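Local coordinates for ARO (armadillo repeats only protein) (Plasmodium falciparum Santa Lucia, PDB 5EWP) that probably serves as an armadillo-repeat scaffold for protein binding in the translocation and attachment of rhoptries to the apical pole of the malaria parasite, at residues A[91-95]-A[106-110]; A[79-83]-A[115-120]; A[205-211]-A[246-250]. All coordinates share one frame; numbering follows the deposited sequence.

Contact 1 of 3, residues A[91-95]-A[106-110]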
loop_
_atom_site.group_PDB
_atom_site.type_symbol
_atom_site.label_atom_id
_atom_site.label_comp_id
_atom_site.label_asym_id
_atom_site.label_seq_id
_atom_site.Cartn_x
_atom_site.Cartn_y
_atom_site.Cartn_z
ATOM N N PHE A 91 -4.284 12.270 -1.221
ATOM C CA PHE A 91 -4.575 10.834 -1.225
ATOM C C PHE A 91 -4.990 10.338 0.163
ATOM O O PHE A 91 -5.864 9.486 0.291
ATOM C CB PHE A 91 -3.369 10.020 -1.717
ATOM C CG PHE A 91 -3.046 10.242 -3.166
ATOM C CD1 PHE A 91 -4.053 10.217 -4.121
ATOM C CD2 PHE A 91 -1.739 10.468 -3.574
ATOM C CE1 PHE A 91 -3.759 10.420 -5.463
ATOM C CE2 PHE A 91 -1.444 10.677 -4.916
ATOM C CZ PHE A 91 -2.454 10.654 -5.854
ATOM N N ILE A 92 -4.359 10.850 1.218
ATOM C CA ILE A 92 -4.748 10.402 2.554
ATOM C C ILE A 92 -6.196 10.792 2.838
ATOM O O ILE A 92 -6.957 10.029 3.438
ATOM C CB ILE A 92 -3.794 10.965 3.631
ATOM C CG1 ILE A 92 -2.432 10.283 3.469
ATOM C CG2 ILE A 92 -4.344 10.686 5.024
ATOM C CD1 ILE A 92 -1.294 10.892 4.301
ATOM N N ASN A 93 -6.600 11.943 2.323
ATOM C CA ASN A 93 -7.993 12.348 2.438
ATOM C C ASN A 93 -8.921 11.374 1.706
ATOM O O ASN A 93 -10.023 11.070 2.175
ATOM C CB ASN A 93 -8.174 13.754 1.883
ATOM C CG ASN A 93 -9.521 14.324 2.205
ATOM O OD1 ASN A 93 -9.957 14.288 3.356
ATOM N ND2 ASN A 93 -10.199 14.854 1.195
ATOM N N LEU A 94 -8.480 10.874 0.555
ATOM C CA LEU A 94 -9.299 9.907 -0.195
ATOM C C LEU A 94 -9.417 8.578 0.573
ATOM O O LEU A 94 -10.410 7.871 0.470
ATOM C CB LEU A 94 -8.703 9.675 -1.584
ATOM C CG LEU A 94 -8.825 10.771 -2.644
ATOM C CD1 LEU A 94 -8.251 10.281 -3.974
ATOM C CD2 LEU A 94 -10.261 11.137 -2.829
ATOM N N LEU A 95 -8.411 8.252 1.373
ATOM C CA LEU A 95 -8.455 7.037 2.179
ATOM C C LEU A 95 -9.605 7.066 3.188
ATOM O O LEU A 95 -10.038 6.025 3.673
ATOM C CB LEU A 95 -7.124 6.838 2.919
ATOM C CG LEU A 95 -5.919 6.545 2.026
ATOM C CD1 LEU A 95 -4.642 6.465 2.874
ATOM C CD2 LEU A 95 -6.119 5.243 1.260
ATOM N N ALA A 106 -6.379 5.719 -4.147
ATOM C CA ALA A 106 -5.417 6.315 -3.210
ATOM C C ALA A 106 -4.384 5.306 -2.730
ATOM O O ALA A 106 -3.203 5.622 -2.633
ATOM C CB ALA A 106 -6.162 6.939 -1.993
ATOM N N VAL A 107 -4.822 4.092 -2.420
ATOM C CA VAL A 107 -3.892 3.043 -2.028
ATOM C C VAL A 107 -2.919 2.716 -3.162
ATOM O O VAL A 107 -1.710 2.635 -2.941
ATOM C CB VAL A 107 -4.648 1.762 -1.603
ATOM C CG1 VAL A 107 -3.702 0.571 -1.529
ATOM C CG2 VAL A 107 -5.339 1.990 -0.260
ATOM N N VAL A 108 -3.440 2.536 -4.376
ATOM C CA VAL A 108 -2.556 2.272 -5.514
ATOM C C VAL A 108 -1.540 3.414 -5.709
ATOM O O VAL A 108 -0.330 3.153 -5.838
ATOM C CB VAL A 108 -3.356 2.059 -6.814
ATOM C CG1 VAL A 108 -2.402 1.963 -8.016
ATOM C CG2 VAL A 108 -4.225 0.801 -6.682
ATOM N N ALA A 109 -2.011 4.661 -5.692
ATOM C CA ALA A 109 -1.104 5.815 -5.867
ATOM C C ALA A 109 -0.027 5.839 -4.790
ATOM O O ALA A 109 1.159 5.982 -5.092
ATOM C CB ALA A 109 -1.867 7.140 -5.842
ATOM N N LEU A 110 -0.450 5.720 -3.542
ATOM C CA LEU A 110 0.502 5.790 -2.424
ATOM C C LEU A 110 1.488 4.637 -2.462
ATOM O O LEU A 110 2.658 4.806 -2.118
ATOM C CB LEU A 110 -0.245 5.819 -1.083
ATOM C CG LEU A 110 -1.006 7.127 -0.810
ATOM C CD1 LEU A 110 -1.953 6.948 0.348
ATOM C CD2 LEU A 110 -0.038 8.282 -0.505
#
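Ala106 lies where helix 87-95 and helix 100-113 come nearest among these residues, its CA 5.0 Å from that of Phe91. Its CB lies 3.4 Å from Phe91 O, a carbonyl already engaged in the helical bond from Leu95 N, and is also touched by Leu94 CB and Leu95 CD2. A side chain this small lets the backbone of the other helix come in close. Val107 points away from helix 87-95, yet its CG2 still meets Leu95 CD2 at 3.7 Å, the two side chains crossing at about a right angle; Val107 also packs on Met144, Ala147 and Cys148 of helix 142-156. One turn on from Ala106, Ala109 lays its CB over a face of the Phe91 ring, a CH-pi contact 3.7 Å from the centroid and 16° off the ring normal. Phe91 CG stands anti to the carbonyl carbon (chi1 -67°), which carries the ring to Ala109 and on toward Ala63 and Leu66 of helix 58-70. Leu110 closes the series: CD1 meets Leu95 CD1 tip to tip at 3.7 Å, while CG and CD2 lie against Phe91 CB, where the Leu110 and Phe91 side chains slide past each other in opposite directions. The short segments run roughly antiparallel, 145° between their directions and 9.2 Å between their axes, and this apolar helix-to-helix packing is characteristic of the hydrophobic core of an armadillo-repeat superhelix.

Contact 2 of 3, residues A[79-83]-A[115-120]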
loop_
_atom_site.group_PDB
_atom_site.type_symbol
_atom_site.label_atom_id
_atom_site.label_comp_id
_atom_site.label_asym_id
_atom_site.label_seq_id
_atom_site.Cartn_x
_atom_site.Cartn_y
_atom_site.Cartn_z
ATOM N N LYS A 79 7.165 11.014 -9.277
ATOM C CA LYS A 79 6.959 10.758 -7.851
ATOM C C LYS A 79 7.255 11.983 -7.009
ATOM O O LYS A 79 6.598 12.217 -5.992
ATOM C CB LYS A 79 7.812 9.570 -7.382
ATOM C CG LYS A 79 7.344 8.240 -7.978
ATOM C CD LYS A 79 8.196 7.083 -7.475
ATOM C CE LYS A 79 7.765 5.794 -8.153
ATOM N NZ LYS A 79 8.411 4.615 -7.533
ATOM N N ASP A 80 8.251 12.766 -7.419
ATOM C CA ASP A 80 8.554 14.009 -6.730
ATOM C C ASP A 80 7.547 15.100 -7.070
ATOM O O ASP A 80 7.137 15.849 -6.190
ATOM C CB ASP A 80 9.969 14.508 -7.071
ATOM C CG ASP A 80 11.061 13.629 -6.488
ATOM O OD1 ASP A 80 10.960 13.228 -5.304
ATOM O OD2 ASP A 80 12.035 13.346 -7.215
ATOM N N ALA A 81 7.171 15.205 -8.344
ATOM C CA ALA A 81 6.211 16.225 -8.771
ATOM C C ALA A 81 4.887 16.068 -8.021
ATOM O O ALA A 81 4.239 17.051 -7.638
ATOM C CB ALA A 81 5.989 16.157 -10.277
ATOM N N ILE A 82 4.482 14.818 -7.821
ATOM C CA ILE A 82 3.229 14.548 -7.136
ATOM C C ILE A 82 3.316 14.965 -5.669
ATOM O O ILE A 82 2.418 15.598 -5.146
ATOM C CB ILE A 82 2.852 13.072 -7.275
ATOM C CG1 ILE A 82 2.487 12.801 -8.741
ATOM C CG2 ILE A 82 1.664 12.710 -6.342
ATOM C CD1 ILE A 82 2.349 11.329 -9.121
ATOM N N ARG A 83 4.430 14.674 -5.010
ATOM C CA ARG A 83 4.581 15.129 -3.630
ATOM C C ARG A 83 4.514 16.656 -3.552
ATOM O O ARG A 83 3.826 17.212 -2.708
ATOM C CB ARG A 83 5.914 14.648 -3.036
ATOM C CG ARG A 83 6.129 15.123 -1.591
ATOM C CD ARG A 83 7.515 14.736 -1.081
ATOM N NE ARG A 83 8.568 15.473 -1.776
ATOM C CZ ARG A 83 9.392 14.962 -2.687
ATOM N NH1 ARG A 83 9.302 13.688 -3.049
ATOM N NH2 ARG A 83 10.313 15.746 -3.252
ATOM N N VAL A 115 7.658 3.788 -3.428
ATOM C CA VAL A 115 8.744 2.982 -3.976
ATOM C C VAL A 115 9.904 3.864 -4.419
ATOM O O VAL A 115 9.740 4.779 -5.228
ATOM C CB VAL A 115 8.285 2.116 -5.158
ATOM C CG1 VAL A 115 9.471 1.341 -5.729
ATOM C CG2 VAL A 115 7.200 1.152 -4.699
ATOM N N ASP A 116 11.084 3.578 -3.876
ATOM C CA ASP A 116 12.280 4.321 -4.247
ATOM C C ASP A 116 12.093 5.825 -4.090
ATOM O O ASP A 116 12.482 6.610 -4.966
ATOM C CB ASP A 116 12.703 4.002 -5.692
ATOM C CG ASP A 116 13.234 2.586 -5.855
ATOM O OD1 ASP A 116 13.704 1.995 -4.864
ATOM O OD2 ASP A 116 13.178 2.060 -6.985
ATOM N N ASN A 117 11.481 6.245 -2.987
ATOM C CA ASN A 117 11.332 7.676 -2.766
ATOM C C ASN A 117 11.160 7.938 -1.293
ATOM O O ASN A 117 10.058 7.902 -0.741
ATOM C CB ASN A 117 10.164 8.275 -3.584
ATOM C CG ASN A 117 10.238 9.788 -3.634
ATOM O OD1 ASN A 117 10.120 10.459 -2.604
ATOM N ND2 ASN A 117 10.455 10.338 -4.823
ATOM N N VAL A 118 12.295 8.149 -0.642
ATOM C CA VAL A 118 12.326 8.319 0.791
ATOM C C VAL A 118 11.556 9.548 1.268
ATOM O O VAL A 118 10.853 9.501 2.288
ATOM C CB VAL A 118 13.796 8.373 1.240
ATOM C CG1 VAL A 118 13.883 8.918 2.610
ATOM C CG2 VAL A 118 14.379 6.964 1.156
ATOM N N LYS A 119 11.650 10.644 0.523
ATOM C CA LYS A 119 10.913 11.849 0.895
ATOM C C LYS A 119 9.411 11.601 0.942
ATOM O O LYS A 119 8.730 12.081 1.841
ATOM C CB LYS A 119 11.206 12.989 -0.077
ATOM C CG LYS A 119 12.572 13.632 0.166
ATOM C CD LYS A 119 12.795 14.846 -0.703
ATOM C CE LYS A 119 14.127 15.494 -0.351
ATOM N NZ LYS A 119 14.346 16.769 -1.093
ATOM N N ASN A 120 8.905 10.857 -0.035
ATOM C CA ASN A 120 7.483 10.531 -0.049
ATOM C C ASN A 120 7.080 9.698 1.151
ATOM O O ASN A 120 6.007 9.901 1.722
ATOM C CB ASN A 120 7.105 9.779 -1.331
ATOM C CG ASN A 120 7.092 10.678 -2.546
ATOM O OD1 ASN A 120 7.185 11.888 -2.421
ATOM N ND2 ASN A 120 6.940 10.079 -3.737
#
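Lys79, Asp80 and Arg83 of helix 77-84 meet Asn117, the N-cap of helix 118-126, and Asn120 in its first turn, so that a helix-capping motif is built into the joint between two helices of the armadillo fold. Asn117 divides its amide: OD1 accepts from Asn120 N as the capping bond, while ND2 donates to Asp80 OD1 at 3.0 Å, approaching from above the carboxylate plane. Asp80 OD1 also accepts from Arg83 NH1, which it meets with its anti lone pair in a salt bridge within helix 77-84. The same NH1 reaches across to Asn120 OD1, 2.8 Å away, lying well above that carbonyl plane. Asn120 ND2 in turn donates to two backbone carbonyls, Lys79 O at 3.1 Å and Leu113 O, which helps satisfy the polar end of this buried side chain. A bend at chi3 (68°) turns the Arg83 guanidinium back over the first turn of helix 118-126, where Lys119 CB lies against one of its faces. The extended chain of Lys79 delivers its ammonium group to the loop before the cap, with a further weak bond to Phe112 O: Lys79 NZ donates to Val115 O at 2.7 Å, from above the carbonyl plane.

Contact 3 of 3, residues A[205-211]-A[246-250]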
loop_
_atom_site.group_PDB
_atom_site.type_symbol
_atom_site.label_atom_id
_atom_site.label_comp_id
_atom_site.label_asym_id
_atom_site.label_seq_id
_atom_site.Cartn_x
_atom_site.Cartn_y
_atom_site.Cartn_z
ATOM N N ILE A 205 11.939 -6.174 12.291
ATOM C CA ILE A 205 12.797 -6.620 13.389
ATOM C C ILE A 205 14.203 -6.051 13.246
ATOM O O ILE A 205 14.831 -5.691 14.242
ATOM C CB ILE A 205 12.869 -8.164 13.454
ATOM C CG1 ILE A 205 11.506 -8.748 13.840
ATOM C CG2 ILE A 205 13.957 -8.634 14.439
ATOM C CD1 ILE A 205 11.360 -10.213 13.499
ATOM N N LEU A 206 14.682 -5.956 12.010
ATOM C CA LEU A 206 16.068 -5.582 11.749
ATOM C C LEU A 206 16.253 -4.100 11.447
ATOM O O LEU A 206 15.446 -3.490 10.744
ATOM C CB LEU A 206 16.617 -6.404 10.583
ATOM C CG LEU A 206 16.527 -7.918 10.773
ATOM C CD1 LEU A 206 16.876 -8.655 9.485
ATOM C CD2 LEU A 206 17.422 -8.355 11.931
ATOM N N ASN A 207 17.339 -3.544 11.978
ATOM C CA ASN A 207 17.824 -2.234 11.564
ATOM C C ASN A 207 19.153 -2.458 10.874
ATOM O O ASN A 207 20.162 -2.712 11.533
ATOM C CB ASN A 207 17.973 -1.285 12.753
ATOM C CG ASN A 207 18.524 0.070 12.350
ATOM O OD1 ASN A 207 18.722 0.346 11.169
ATOM N ND2 ASN A 207 18.805 0.908 13.333
ATOM N N ASP A 208 19.135 -2.388 9.544
ATOM C CA ASP A 208 20.303 -2.684 8.711
ATOM C C ASP A 208 21.031 -3.953 9.148
ATOM O O ASP A 208 22.232 -3.923 9.388
ATOM C CB ASP A 208 21.274 -1.492 8.711
ATOM N N GLY A 209 20.294 -5.059 9.240
ATOM C CA GLY A 209 20.878 -6.349 9.564
ATOM C C GLY A 209 20.964 -6.642 11.050
ATOM O O GLY A 209 21.081 -7.801 11.462
ATOM N N ASP A 210 20.907 -5.592 11.862
ATOM C CA ASP A 210 21.003 -5.748 13.307
ATOM C C ASP A 210 19.619 -5.952 13.898
ATOM O O ASP A 210 18.683 -5.200 13.616
ATOM C CB ASP A 210 21.672 -4.530 13.952
ATOM N N GLU A 211 19.508 -6.981 14.726
ATOM C CA GLU A 211 18.274 -7.311 15.404
ATOM C C GLU A 211 17.944 -6.245 16.448
ATOM O O GLU A 211 18.791 -5.886 17.269
ATOM C CB GLU A 211 18.413 -8.674 16.064
ATOM C CG GLU A 211 17.261 -9.602 15.875
ATOM C CD GLU A 211 17.547 -10.954 16.471
ATOM O OE1 GLU A 211 17.874 -10.997 17.673
ATOM O OE2 GLU A 211 17.449 -11.961 15.745
ATOM N N LEU A 246 12.694 -17.187 9.416
ATOM C CA LEU A 246 12.131 -16.259 10.391
ATOM C C LEU A 246 11.742 -16.997 11.660
ATOM O O LEU A 246 11.907 -16.471 12.761
ATOM C CB LEU A 246 10.926 -15.511 9.816
ATOM C CG LEU A 246 10.204 -14.533 10.754
ATOM C CD1 LEU A 246 11.157 -13.529 11.388
ATOM C CD2 LEU A 246 9.089 -13.803 10.011
ATOM N N LEU A 247 11.236 -18.218 11.498
ATOM C CA LEU A 247 10.827 -19.044 12.630
ATOM C C LEU A 247 11.990 -19.258 13.596
ATOM O O LEU A 247 11.857 -19.035 14.800
ATOM C CB LEU A 247 10.291 -20.390 12.142
ATOM C CG LEU A 247 9.542 -21.262 13.148
ATOM C CD1 LEU A 247 8.465 -20.469 13.867
ATOM C CD2 LEU A 247 8.949 -22.469 12.447
ATOM N N LEU A 248 13.134 -19.666 13.050
ATOM C CA LEU A 248 14.351 -19.864 13.832
ATOM C C LEU A 248 14.735 -18.617 14.623
ATOM O O LEU A 248 15.228 -18.714 15.746
ATOM C CB LEU A 248 15.514 -20.270 12.921
ATOM C CG LEU A 248 15.381 -21.598 12.171
ATOM C CD1 LEU A 248 16.618 -21.861 11.317
ATOM C CD2 LEU A 248 15.122 -22.746 13.136
ATOM N N ARG A 249 14.524 -17.447 14.027
ATOM C CA ARG A 249 14.872 -16.193 14.679
ATOM C C ARG A 249 14.008 -15.934 15.905
ATOM O O ARG A 249 14.477 -15.379 16.901
ATOM C CB ARG A 249 14.745 -15.026 13.692
ATOM C CG ARG A 249 15.344 -13.737 14.194
ATOM C CD ARG A 249 15.063 -12.561 13.267
ATOM N NE ARG A 249 15.794 -12.628 12.000
ATOM C CZ ARG A 249 17.063 -12.256 11.839
ATOM N NH1 ARG A 249 17.769 -11.830 12.878
ATOM N NH2 ARG A 249 17.639 -12.341 10.647
ATOM N N LEU A 250 12.744 -16.332 15.819
ATOM C CA LEU A 250 11.771 -16.067 16.875
ATOM C C LEU A 250 11.767 -17.147 17.945
ATOM O O LEU A 250 11.283 -16.925 19.054
ATOM C CB LEU A 250 10.365 -15.944 16.281
ATOM C CG LEU A 250 10.150 -14.839 15.246
ATOM C CD1 LEU A 250 8.775 -14.985 14.593
ATOM C CD2 LEU A 250 10.297 -13.472 15.894
HETATM O O HOH W 1 20.509 -10.727 12.703
#
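The guanidinium of Arg249 has Leu206 CD2 over one face, 3.5 Å above the plane and displaced toward the rim beside NH1, whereas the carboxylate of Glu211 and a water molecule meet its edge. NH1 gives a hydrogen bond to Glu211 OE2 at 2.9 Å, part of a salt bridge. The oxygen lies near the guanidinium plane but receives the donor on its anti side, somewhat out of the carboxylate plane, and the two flat groups stand 82° apart, nearly perpendicular. This is therefore a single-pronged pairing, not the coplanar, two-bond kind. Arg249 NH1 also donates to the water at 3.0 Å, and the water in turn donates a hydrogen bond to Gly209 O.

The acidic group and the glycine carbonyl both belong to the two-stranded hairpin that follows helix 192-205, closed by a type I' turn from Asn207 to Asp210. At the backbone angles of Gly209 a side chain would crowd the carbonyl O of Asp208, which calls for glycine. The extended first part of the Arg249 side chain, with CG anti to the backbone N (chi1 -168°), crosses from helix 237-250 before bending at chi3 toward the hairpin. On the way Arg249 CG passes 3.2 Å from Glu211 OE2.

Deeper in, the contact turns apolar. Ile205 CD1 touches Leu246 CD1 at 3.9 Å and lies somewhat farther from Leu250 CD2, in a layer continued by Val219 of helix 213-220.

Thus the helix 192-205 end of the contact rests on hydrocarbon, while the hairpin is tied to the last modelled helix by one charged bond and one water bridge. With Glu211 exposed and Arg249 only partly covered, solvent probably weakens the ionic attraction, and the leucine against the guanidinium face would restrict that group's movement.

From the N terminus, contact 2 opens first, on helix 77-84, and contact 1 follows on the next helix, 87-95. Contact 1 closes first, when helix 100-113 returns against helix 87-95; contact 2 closes afterwards at the start of helix 118-126, so contact 1 is nested inside its loop. The pair touch where Phe91 CE2 meets Ile82 CG2, and together they tie four consecutive helices, joining a buried core to a polar surface joint. Contact 3 comes later in series, closing a loop of 34 residues between the hairpin after helix 192-205 and helix 237-250. Its centre lies about 31 Å from that of contact 1, toward the C-terminal end of the solenoid.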